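Local coordinates for protein coclaurine N-methyltransferase (PDB 6GKV) that transfers a methyl group from S-adenosyl-L-methionine to the ring nitrogen of coclaurine and probably of related tetrahydroisoquinolines in plant alkaloid biosynthesis, at residues K3-L14 with D242-V250; L295-F306 with V317-G325. All coordinates share one frame; numbering follows the deposited sequence.

Contact 1 of 2, residues K3-L14 with D242-V250; sequences KKAAIVELLKQL and DDDWFTEYV
Leu-10 lays its CD2 methyl over one face of the Trp-245 indole, 3.9 Å from the centroid of the five-membered ring and only 7° off its normal, a CH-pi contact that marks the tight part of this interface. The CB of Phe-246 covers the opposite face, so the indole is sandwiched between two aliphatic groups, which limits its tilt. With CG set between its own backbone N and carbonyl carbon (chi1 61°), Trp-245 turns the ring up against the helix, where Leu-11 CD2 meets CE3 at 3.9 Å. One turn on, Leu-14 CD1 fills the corner between two rings, 4.0 Å from Trp-245 CZ3 and 3.9 Å from Tyr-249 CE1. Branched aliphatic residues suit this side of helix 2-16, since their methyls fit flat aromatic surfaces; Ile-7 ends the row with CG2 against Trp-245 CB. Toward the start of the helix the contact turns polar and loose. Lys-3 NZ forms a salt bridge with Asp-243 OD1 at 3.1 Å, on its syn side but 22° out of the carboxylate plane, yet this lysine is exposed and poorly ordered. Lys-4 NZ and Asp-242 OD2, 4.3 Å apart, probably attract but form no salt bridge. Just before Trp-245, Asp-244 OD1 accepts a bond from Thr-247 N: an Asx motif, probably helping to shape the loop between strands 235-236 and 257-258, whose Trp-245 packs on the apolar side of helix 2-16.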
loop_
_atom_site.group_PDB
_atom_site.type_symbol
_atom_site.label_atom_id
_atom_site.label_comp_id
_atom_site.label_asym_id
_atom_site.label_seq_id
_atom_site.Cartn_x
_atom_site.Cartn_y
_atom_site.Cartn_z
ATOM N N LYS A 3 38.927 3.894 -8.180
ATOM C CA LYS A 3 37.633 4.503 -7.905
ATOM C C LYS A 3 37.270 4.366 -6.426
ATOM O O LYS A 3 36.447 5.122 -5.915
ATOM C CB LYS A 3 36.547 3.871 -8.771
ATOM C CG LYS A 3 36.410 2.372 -8.586
ATOM C CD LYS A 3 35.160 1.875 -9.298
ATOM C CE LYS A 3 34.852 0.433 -8.937
ATOM N NZ LYS A 3 33.618 -0.039 -9.616
ATOM N N LYS A 4 37.881 3.391 -5.754
ATOM C CA LYS A 4 37.736 3.246 -4.308
ATOM C C LYS A 4 38.468 4.388 -3.623
ATOM O O LYS A 4 37.959 4.989 -2.668
ATOM C CB LYS A 4 38.267 1.890 -3.823
ATOM C CG LYS A 4 37.409 0.715 -4.294
ATOM C CD LYS A 4 37.605 -0.552 -3.458
ATOM C CE LYS A 4 36.708 -1.679 -3.970
ATOM N NZ LYS A 4 36.409 -1.576 -5.432
ATOM N N ALA A 5 39.655 4.693 -4.145
ATOM C CA ALA A 5 40.502 5.766 -3.640
ATOM C C ALA A 5 40.038 7.161 -4.082
ATOM O O ALA A 5 40.217 8.137 -3.354
ATOM C CB ALA A 5 41.942 5.525 -4.073
ATOM N N ALA A 6 39.469 7.257 -5.279
ATOM C CA ALA A 6 38.820 8.490 -5.724
ATOM C C ALA A 6 37.740 8.940 -4.733
ATOM O O ALA A 6 37.600 10.124 -4.444
ATOM C CB ALA A 6 38.216 8.298 -7.109
ATOM N N ILE A 7 36.994 7.975 -4.205
ATOM C CA ILE A 7 35.914 8.240 -3.270
ATOM C C ILE A 7 36.373 8.759 -1.922
ATOM O O ILE A 7 35.782 9.714 -1.391
ATOM C CB ILE A 7 35.078 6.973 -3.036
ATOM C CG1 ILE A 7 34.179 6.721 -4.238
ATOM C CG2 ILE A 7 34.236 7.075 -1.752
ATOM C CD1 ILE A 7 33.201 5.666 -3.969
ATOM N N VAL A 8 37.399 8.112 -1.364
ATOM C CA VAL A 8 37.943 8.486 -0.055
ATOM C C VAL A 8 38.600 9.863 -0.093
ATOM O O VAL A 8 38.630 10.557 0.917
ATOM C CB VAL A 8 38.984 7.450 0.486
ATOM C CG1 VAL A 8 38.451 6.038 0.362
ATOM C CG2 VAL A 8 40.306 7.575 -0.217
ATOM N N GLU A 9 39.101 10.265 -1.260
ATOM C CA GLU A 9 39.610 11.619 -1.428
ATOM C C GLU A 9 38.451 12.616 -1.432
ATOM O O GLU A 9 38.548 13.688 -0.848
ATOM C CB GLU A 9 40.439 11.737 -2.712
ATOM C CG GLU A 9 41.089 13.101 -2.925
ATOM C CD GLU A 9 42.074 13.483 -1.829
ATOM O OE1 GLU A 9 42.611 12.564 -1.183
ATOM O OE2 GLU A 9 42.315 14.694 -1.625
ATOM N N LEU A 10 37.346 12.251 -2.069
ATOM C CA LEU A 10 36.148 13.101 -2.086
ATOM C C LEU A 10 35.592 13.331 -0.693
ATOM O O LEU A 10 35.338 14.471 -0.297
ATOM C CB LEU A 10 35.052 12.491 -2.965
ATOM C CG LEU A 10 33.726 13.252 -2.897
ATOM C CD1 LEU A 10 33.854 14.571 -3.668
ATOM C CD2 LEU A 10 32.617 12.393 -3.440
ATOM N N LEU A 11 35.387 12.236 0.035
ATOM C CA LEU A 11 34.954 12.311 1.429
ATOM C C LEU A 11 35.841 13.261 2.263
ATOM O O LEU A 11 35.307 14.051 3.030
ATOM C CB LEU A 11 34.898 10.899 2.055
ATOM C CG LEU A 11 33.809 10.007 1.416
ATOM C CD1 LEU A 11 33.518 8.697 2.161
ATOM C CD2 LEU A 11 32.504 10.776 1.208
ATOM N N LYS A 12 37.166 13.249 2.100
ATOM C CA LYS A 12 37.987 14.188 2.909
ATOM C C LYS A 12 37.918 15.646 2.471
ATOM O O LYS A 12 37.957 16.562 3.286
ATOM C CB LYS A 12 39.452 13.771 2.962
ATOM C CG LYS A 12 39.671 12.308 3.151
ATOM C CD LYS A 12 41.168 11.984 3.337
ATOM C CE LYS A 12 42.096 12.941 2.599
ATOM N NZ LYS A 12 42.437 12.446 1.243
ATOM N N GLN A 13 37.810 15.862 1.180
ATOM C CA GLN A 13 37.541 17.194 0.669
ATOM C C GLN A 13 36.259 17.804 1.227
ATOM O O GLN A 13 36.198 19.012 1.510
ATOM C CB GLN A 13 37.429 17.131 -0.828
ATOM C CG GLN A 13 38.686 16.734 -1.514
ATOM C CD GLN A 13 38.520 16.929 -2.991
ATOM O OE1 GLN A 13 37.759 17.791 -3.413
ATOM N NE2 GLN A 13 39.249 16.164 -3.802
ATOM N N LEU A 14 35.228 16.962 1.334
ATOM C CA LEU A 14 33.954 17.359 1.913
ATOM C C LEU A 14 34.133 17.690 3.396
ATOM O O LEU A 14 33.723 18.753 3.844
ATOM C CB LEU A 14 32.902 16.258 1.703
ATOM C CG LEU A 14 32.526 15.999 0.245
ATOM C CD1 LEU A 14 31.701 14.720 0.066
ATOM C CD2 LEU A 14 31.769 17.188 -0.301
ATOM N N ASP A 242 30.253 -0.143 -3.768
ATOM C CA ASP A 242 31.404 0.577 -3.240
ATOM C C ASP A 242 31.472 2.035 -3.696
ATOM O O ASP A 242 31.954 2.892 -2.955
ATOM C CB ASP A 242 32.688 -0.149 -3.631
ATOM C CG ASP A 242 32.796 -1.515 -2.989
ATOM O OD1 ASP A 242 33.056 -1.569 -1.768
ATOM O OD2 ASP A 242 32.613 -2.528 -3.699
ATOM N N ASP A 243 30.981 2.315 -4.906
ATOM C CA ASP A 243 30.974 3.677 -5.432
ATOM C C ASP A 243 29.894 4.565 -4.808
ATOM O O ASP A 243 29.850 5.765 -5.071
ATOM C CB ASP A 243 30.826 3.664 -6.955
ATOM C CG ASP A 243 32.066 3.117 -7.662
ATOM O OD1 ASP A 243 32.269 1.886 -7.664
ATOM O OD2 ASP A 243 32.847 3.923 -8.212
ATOM N N ASP A 244 29.028 3.971 -3.987
ATOM C CA ASP A 244 28.005 4.713 -3.239
ATOM C C ASP A 244 28.616 5.323 -1.983
ATOM O O ASP A 244 28.768 4.648 -0.962
ATOM C CB ASP A 244 26.834 3.793 -2.874
ATOM C CG ASP A 244 25.707 4.503 -2.098
ATOM O OD1 ASP A 244 25.771 5.733 -1.865
ATOM O OD2 ASP A 244 24.732 3.803 -1.724
ATOM N N TRP A 245 28.958 6.603 -2.073
ATOM C CA TRP A 245 29.503 7.345 -0.944
ATOM C C TRP A 245 28.394 8.060 -0.170
ATOM O O TRP A 245 28.576 8.424 0.990
ATOM C CB TRP A 245 30.553 8.364 -1.427
ATOM C CG TRP A 245 29.976 9.349 -2.338
ATOM C CD1 TRP A 245 29.869 9.241 -3.698
ATOM C CD2 TRP A 245 29.357 10.580 -1.987
ATOM N NE1 TRP A 245 29.224 10.344 -4.219
ATOM C CE2 TRP A 245 28.891 11.202 -3.170
ATOM C CE3 TRP A 245 29.141 11.253 -0.767
ATOM C CZ2 TRP A 245 28.234 12.428 -3.206
ATOM C CZ3 TRP A 245 28.484 12.499 -0.785
ATOM C CH2 TRP A 245 28.028 13.062 -1.996
ATOM N N PHE A 246 27.236 8.239 -0.803
ATOM C CA PHE A 246 26.159 9.075 -0.252
ATOM C C PHE A 246 25.381 8.401 0.890
ATOM O O PHE A 246 24.934 9.058 1.852
ATOM C CB PHE A 246 25.189 9.474 -1.388
ATOM C CG PHE A 246 23.965 10.252 -0.920
ATOM C CD1 PHE A 246 24.059 11.598 -0.596
ATOM C CD2 PHE A 246 22.728 9.642 -0.837
ATOM C CE1 PHE A 246 22.951 12.310 -0.170
ATOM C CE2 PHE A 246 21.631 10.344 -0.401
ATOM C CZ PHE A 246 21.743 11.680 -0.075
ATOM N N THR A 247 25.201 7.091 0.788
ATOM C CA THR A 247 24.314 6.413 1.727
ATOM C C THR A 247 24.830 6.517 3.161
ATOM O O THR A 247 24.045 6.699 4.088
ATOM C CB THR A 247 24.113 4.935 1.341
ATOM O OG1 THR A 247 23.572 4.868 0.012
ATOM C CG2 THR A 247 23.140 4.270 2.286
ATOM N N GLU A 248 26.149 6.445 3.350
ATOM C CA GLU A 248 26.711 6.568 4.703
ATOM C C GLU A 248 27.339 7.922 5.022
ATOM O O GLU A 248 27.882 8.108 6.102
ATOM C CB GLU A 248 27.737 5.470 4.940
ATOM C CG GLU A 248 27.108 4.153 5.313
ATOM C CD GLU A 248 28.066 2.995 5.199
ATOM O OE1 GLU A 248 29.246 3.238 4.879
ATOM O OE2 GLU A 248 27.635 1.842 5.415
ATOM N N TYR A 249 27.271 8.854 4.078
ATOM C CA TYR A 249 27.759 10.224 4.258
ATOM C C TYR A 249 27.241 10.871 5.548
ATOM O O TYR A 249 28.008 11.474 6.269
ATOM C CB TYR A 249 27.337 11.045 3.039
ATOM C CG TYR A 249 27.691 12.526 2.912
ATOM C CD1 TYR A 249 28.950 13.050 3.279
ATOM C CD2 TYR A 249 26.787 13.385 2.295
ATOM C CE1 TYR A 249 29.244 14.422 3.076
ATOM C CE2 TYR A 249 27.065 14.725 2.090
ATOM C CZ TYR A 249 28.284 15.247 2.467
ATOM O OH TYR A 249 28.483 16.597 2.221
ATOM N N VAL A 250 25.947 10.737 5.839
ATOM C CA VAL A 250 25.317 11.493 6.931
ATOM C C VAL A 250 24.985 10.647 8.170
ATOM O O VAL A 250 25.340 11.015 9.296
ATOM C CB VAL A 250 24.029 12.173 6.437
ATOM C CG1 VAL A 250 23.166 12.602 7.594
ATOM C CG2 VAL A 250 24.374 13.364 5.581
#

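Contact 2 of 2, residues L295-F306 with V317-G325; sequences LDANLDVIKPMF and VKLINYWRG
Ile-320 enters as a knob into a hole walled by Leu-295 at the end of helix 281-297 and by Leu-299, Ile-302 and Phe-306 of helix 299-309. Segments 299-306 and 317-325 run at 126° to each other, with axes 9.8 Å apart. Ile-320 crosses Leu-299 at about a right angle, its CD1 3.6 Å from Leu-299 CD2; a beta-branched residue with a reaching CD1 suits such a hole. Beside it the Phe-306 ring is held on both faces: Ile-302 CG2 lies over one, and Leu-319 CD2 sits over the other, 3.8 Å from the centroid. The ring's edge faces the backbone at Ile-320 N, while its CZ meets Trp-323 CD1 at 3.9 Å, the side chains crossing nearly perpendicularly. Replacing Phe-306 with an alanine would probably leave Ile-302 CG2 and Leu-319 CD2 without the ring that separates them and open a gap beside Trp-323. Leu-295 CD1 packs on Trp-323 CB, and Phe-81 meets both aromatic rings. At the polar end of the contact, Arg-324 extends from CG to NE and lays its guanidinium over Ile-320 CG1. The Asp-296 carboxylate, its plane turned 53° from the guanidinium, offers OD1 to NE and NH2 in a salt bridge made of two weak hydrogen bonds, whereas its OD2 bonds to Tyr-21 OH. Arg-324 NH1 donates to Asn-321 OD1 at 2.7 Å, in the guanidinium plane though tilted 30° from the carbonyl plane.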
loop_
_atom_site.group_PDB
_atom_site.type_symbol
_atom_site.label_atom_id
_atom_site.label_comp_id
_atom_site.label_asym_id
_atom_site.label_seq_id
_atom_site.Cartn_x
_atom_site.Cartn_y
_atom_site.Cartn_z
ATOM N N LEU A 295 23.029 27.943 9.129
ATOM C CA LEU A 295 24.420 27.626 9.418
ATOM C C LEU A 295 25.335 28.736 8.900
ATOM O O LEU A 295 25.842 29.541 9.674
ATOM C CB LEU A 295 24.811 26.283 8.803
ATOM C CG LEU A 295 24.188 25.052 9.447
ATOM C CD1 LEU A 295 24.755 23.769 8.851
ATOM C CD2 LEU A 295 24.419 25.108 10.940
ATOM N N ASP A 296 25.485 28.796 7.578
ATOM C CA ASP A 296 26.354 29.758 6.878
ATOM C C ASP A 296 26.251 31.222 7.324
ATOM O O ASP A 296 27.199 31.993 7.190
ATOM C CB ASP A 296 26.061 29.693 5.376
ATOM C CG ASP A 296 26.321 28.323 4.797
ATOM O OD1 ASP A 296 27.177 27.600 5.359
ATOM O OD2 ASP A 296 25.658 27.968 3.795
ATOM N N ALA A 297 25.093 31.606 7.834
ATOM C CA ALA A 297 24.871 32.981 8.255
ATOM C C ALA A 297 25.363 33.205 9.692
ATOM O O ALA A 297 25.539 34.344 10.135
ATOM C CB ALA A 297 23.383 33.330 8.120
ATOM N N ASN A 298 25.587 32.119 10.423
ATOM C CA ASN A 298 26.043 32.246 11.803
ATOM C C ASN A 298 27.307 31.455 12.044
ATOM O O ASN A 298 27.497 30.895 13.122
ATOM C CB ASN A 298 24.970 31.778 12.779
ATOM C CG ASN A 298 23.636 32.413 12.519
ATOM O OD1 ASN A 298 23.365 33.540 12.948
ATOM N ND2 ASN A 298 22.789 31.696 11.808
ATOM N N LEU A 299 28.165 31.397 11.034
ATOM C CA LEU A 299 29.450 30.738 11.179
ATOM C C LEU A 299 30.293 31.471 12.212
ATOM O O LEU A 299 31.143 30.871 12.864
ATOM C CB LEU A 299 30.177 30.673 9.835
ATOM C CG LEU A 299 29.469 29.711 8.883
ATOM C CD1 LEU A 299 30.067 29.763 7.482
ATOM C CD2 LEU A 299 29.506 28.298 9.450
ATOM N N ASP A 300 30.038 32.767 12.371
ATOM C CA ASP A 300 30.789 33.568 13.329
ATOM C C ASP A 300 30.580 33.098 14.783
ATOM O O ASP A 300 31.484 33.243 15.601
ATOM C CB ASP A 300 30.440 35.064 13.183
ATOM C CG ASP A 300 28.946 35.351 13.319
ATOM O OD1 ASP A 300 28.129 34.458 13.007
ATOM O OD2 ASP A 300 28.592 36.481 13.733
ATOM N N VAL A 301 29.415 32.523 15.093
ATOM C CA VAL A 301 29.100 32.031 16.446
ATOM C C VAL A 301 29.173 30.496 16.534
ATOM O O VAL A 301 29.406 29.923 17.609
ATOM C CB VAL A 301 27.691 32.523 16.910
ATOM C CG1 VAL A 301 26.654 32.262 15.841
ATOM C CG2 VAL A 301 27.261 31.871 18.224
ATOM N N ILE A 302 29.005 29.828 15.399
ATOM C CA ILE A 302 29.078 28.369 15.366
ATOM C C ILE A 302 30.531 27.879 15.430
ATOM O O ILE A 302 30.833 26.896 16.105
ATOM C CB ILE A 302 28.383 27.808 14.112
ATOM C CG1 ILE A 302 26.874 28.087 14.192
ATOM C CG2 ILE A 302 28.636 26.314 13.969
ATOM C CD1 ILE A 302 26.058 27.511 13.037
ATOM N N LYS A 303 31.431 28.582 14.751
ATOM C CA LYS A 303 32.843 28.202 14.722
ATOM C C LYS A 303 33.473 28.174 16.135
ATOM O O LYS A 303 34.081 27.172 16.510
ATOM C CB LYS A 303 33.624 29.142 13.790
ATOM C CG LYS A 303 35.109 28.863 13.679
ATOM C CD LYS A 303 35.378 27.938 12.509
ATOM C CE LYS A 303 36.817 27.491 12.456
ATOM N NZ LYS A 303 37.048 26.662 11.253
ATOM N N PRO A 304 33.339 29.263 16.924
ATOM C CA PRO A 304 33.865 29.150 18.286
ATOM C C PRO A 304 33.141 28.105 19.134
ATOM O O PRO A 304 33.741 27.512 20.029
ATOM C CB PRO A 304 33.655 30.558 18.856
ATOM C CG PRO A 304 33.714 31.442 17.669
ATOM C CD PRO A 304 32.995 30.663 16.610
ATOM N N MET A 305 31.867 27.876 18.853
ATOM C CA MET A 305 31.118 26.888 19.608
ATOM C C MET A 305 31.637 25.471 19.351
ATOM O O MET A 305 31.704 24.649 20.269
ATOM C CB MET A 305 29.643 26.985 19.261
ATOM C CG MET A 305 28.794 25.915 19.896
ATOM S SD MET A 305 27.120 26.028 19.275
ATOM C CE MET A 305 26.645 27.679 19.809
ATOM N N PHE A 306 31.997 25.198 18.096
ATOM C CA PHE A 306 32.476 23.878 17.689
ATOM C C PHE A 306 33.937 23.671 18.105
ATOM O O PHE A 306 34.356 22.552 18.412
ATOM C CB PHE A 306 32.318 23.688 16.174
ATOM C CG PHE A 306 30.925 23.279 15.745
ATOM C CD1 PHE A 306 29.860 23.343 16.629
ATOM C CD2 PHE A 306 30.691 22.797 14.455
ATOM C CE1 PHE A 306 28.577 22.956 16.229
ATOM C CE2 PHE A 306 29.419 22.402 14.053
ATOM C CZ PHE A 306 28.358 22.484 14.939
ATOM N N VAL A 317 36.035 22.271 11.935
ATOM C CA VAL A 317 35.776 22.276 10.504
ATOM C C VAL A 317 35.026 21.022 10.041
ATOM O O VAL A 317 34.015 21.123 9.352
ATOM C CB VAL A 317 37.081 22.390 9.714
ATOM C CG1 VAL A 317 36.830 22.150 8.222
ATOM C CG2 VAL A 317 37.716 23.737 9.955
ATOM N N LYS A 318 35.522 19.841 10.398
ATOM C CA LYS A 318 34.865 18.606 9.975
ATOM C C LYS A 318 33.412 18.588 10.445
ATOM O O LYS A 318 32.523 18.129 9.726
ATOM C CB LYS A 318 35.603 17.365 10.493
ATOM C CG LYS A 318 36.976 17.109 9.820
ATOM C CD LYS A 318 37.631 15.809 10.341
ATOM C CE LYS A 318 38.971 15.510 9.670
ATOM N NZ LYS A 318 40.174 15.721 10.558
ATOM N N LEU A 319 33.170 19.131 11.633
ATOM C CA LEU A 319 31.849 19.051 12.230
ATOM C C LEU A 319 30.851 19.978 11.550
ATOM O O LEU A 319 29.692 19.605 11.340
ATOM C CB LEU A 319 31.930 19.362 13.720
ATOM C CG LEU A 319 30.656 19.118 14.521
ATOM C CD1 LEU A 319 30.107 17.717 14.270
ATOM C CD2 LEU A 319 30.980 19.334 15.988
ATOM N N ILE A 320 31.283 21.187 11.206
ATOM C CA ILE A 320 30.382 22.115 10.535
ATOM C C ILE A 320 30.046 21.591 9.119
ATOM O O ILE A 320 28.918 21.704 8.658
ATOM C CB ILE A 320 30.978 23.537 10.489
ATOM C CG1 ILE A 320 30.142 24.461 9.609
ATOM C CG2 ILE A 320 32.365 23.518 9.936
ATOM C CD1 ILE A 320 28.803 24.821 10.203
ATOM N N ASN A 321 31.012 20.976 8.447
ATOM C CA ASN A 321 30.753 20.435 7.123
ATOM C C ASN A 321 29.951 19.142 7.213
ATOM O O ASN A 321 29.354 18.688 6.227
ATOM C CB ASN A 321 32.062 20.215 6.379
ATOM C CG ASN A 321 32.670 21.511 5.917
ATOM O OD1 ASN A 321 31.981 22.336 5.315
ATOM N ND2 ASN A 321 33.962 21.718 6.208
ATOM N N TYR A 322 29.948 18.544 8.404
ATOM C CA TYR A 322 29.082 17.407 8.642
ATOM C C TYR A 322 27.649 17.890 8.539
ATOM O O TYR A 322 26.813 17.290 7.866
ATOM C CB TYR A 322 29.299 16.763 10.019
ATOM C CG TYR A 322 28.160 15.803 10.300
ATOM C CD1 TYR A 322 28.190 14.512 9.787
ATOM C CD2 TYR A 322 27.026 16.203 11.013
ATOM C CE1 TYR A 322 27.144 13.637 9.986
ATOM C CE2 TYR A 322 25.957 15.323 11.214
ATOM C CZ TYR A 322 26.034 14.041 10.699
ATOM O OH TYR A 322 25.020 13.143 10.886
ATOM N N TRP A 323 27.365 18.974 9.249
ATOM C CA TRP A 323 26.013 19.467 9.318
ATOM C C TRP A 323 25.575 20.042 7.958
ATOM O O TRP A 323 24.410 19.914 7.569
ATOM C CB TRP A 323 25.893 20.480 10.455
ATOM C CG TRP A 323 25.729 19.735 11.776
ATOM C CD1 TRP A 323 26.639 19.654 12.801
ATOM C CD2 TRP A 323 24.627 18.909 12.169
ATOM N NE1 TRP A 323 26.152 18.856 13.815
ATOM C CE2 TRP A 323 24.901 18.383 13.446
ATOM C CE3 TRP A 323 23.396 18.573 11.570
ATOM C CZ2 TRP A 323 24.022 17.551 14.140
ATOM C CZ3 TRP A 323 22.514 17.745 12.253
ATOM C CH2 TRP A 323 22.830 17.242 13.520
ATOM N N ARG A 324 26.514 20.617 7.213
ATOM C CA ARG A 324 26.237 21.048 5.840
ATOM C C ARG A 324 25.796 19.880 4.982
ATOM O O ARG A 324 24.751 19.944 4.363
ATOM C CB ARG A 324 27.461 21.709 5.219
ATOM C CG ARG A 324 27.700 23.121 5.708
ATOM C CD ARG A 324 29.100 23.593 5.340
ATOM N NE ARG A 324 29.269 24.999 5.666
ATOM C CZ ARG A 324 30.439 25.625 5.700
ATOM N NH1 ARG A 324 31.557 24.960 5.439
ATOM N NH2 ARG A 324 30.485 26.912 6.012
ATOM N N GLY A 325 26.573 18.801 4.965
ATOM C CA GLY A 325 26.185 17.583 4.259
ATOM C C GLY A 325 24.894 16.942 4.762
ATOM O O GLY A 325 24.231 16.212 4.036
#

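Both segments of contact 1 precede those of contact 2 along the chain, and the contact centres lie 21 Å apart. Both belong to the largely helical part built onto the seven-stranded, Rossmann-type methyltransferase sheet, and contact 1 touches helix 313-335, which carries half of contact 2. There Val-250 O lies 2.7 Å from Tyr-322 OH in a probable hydrogen bond, and the Tyr-249 hydroxyl packs against the CA of Gly-325. The N-terminal helix joins in too, as Glu-15 O accepts from Asn-321 ND2. Further along helix 313-335, Phe-326, Gly-330, Met-333 and Phe-334 line the pocket of the bound N-methylheliamine, so this helix ties both contacts to the substrate side of the enzyme.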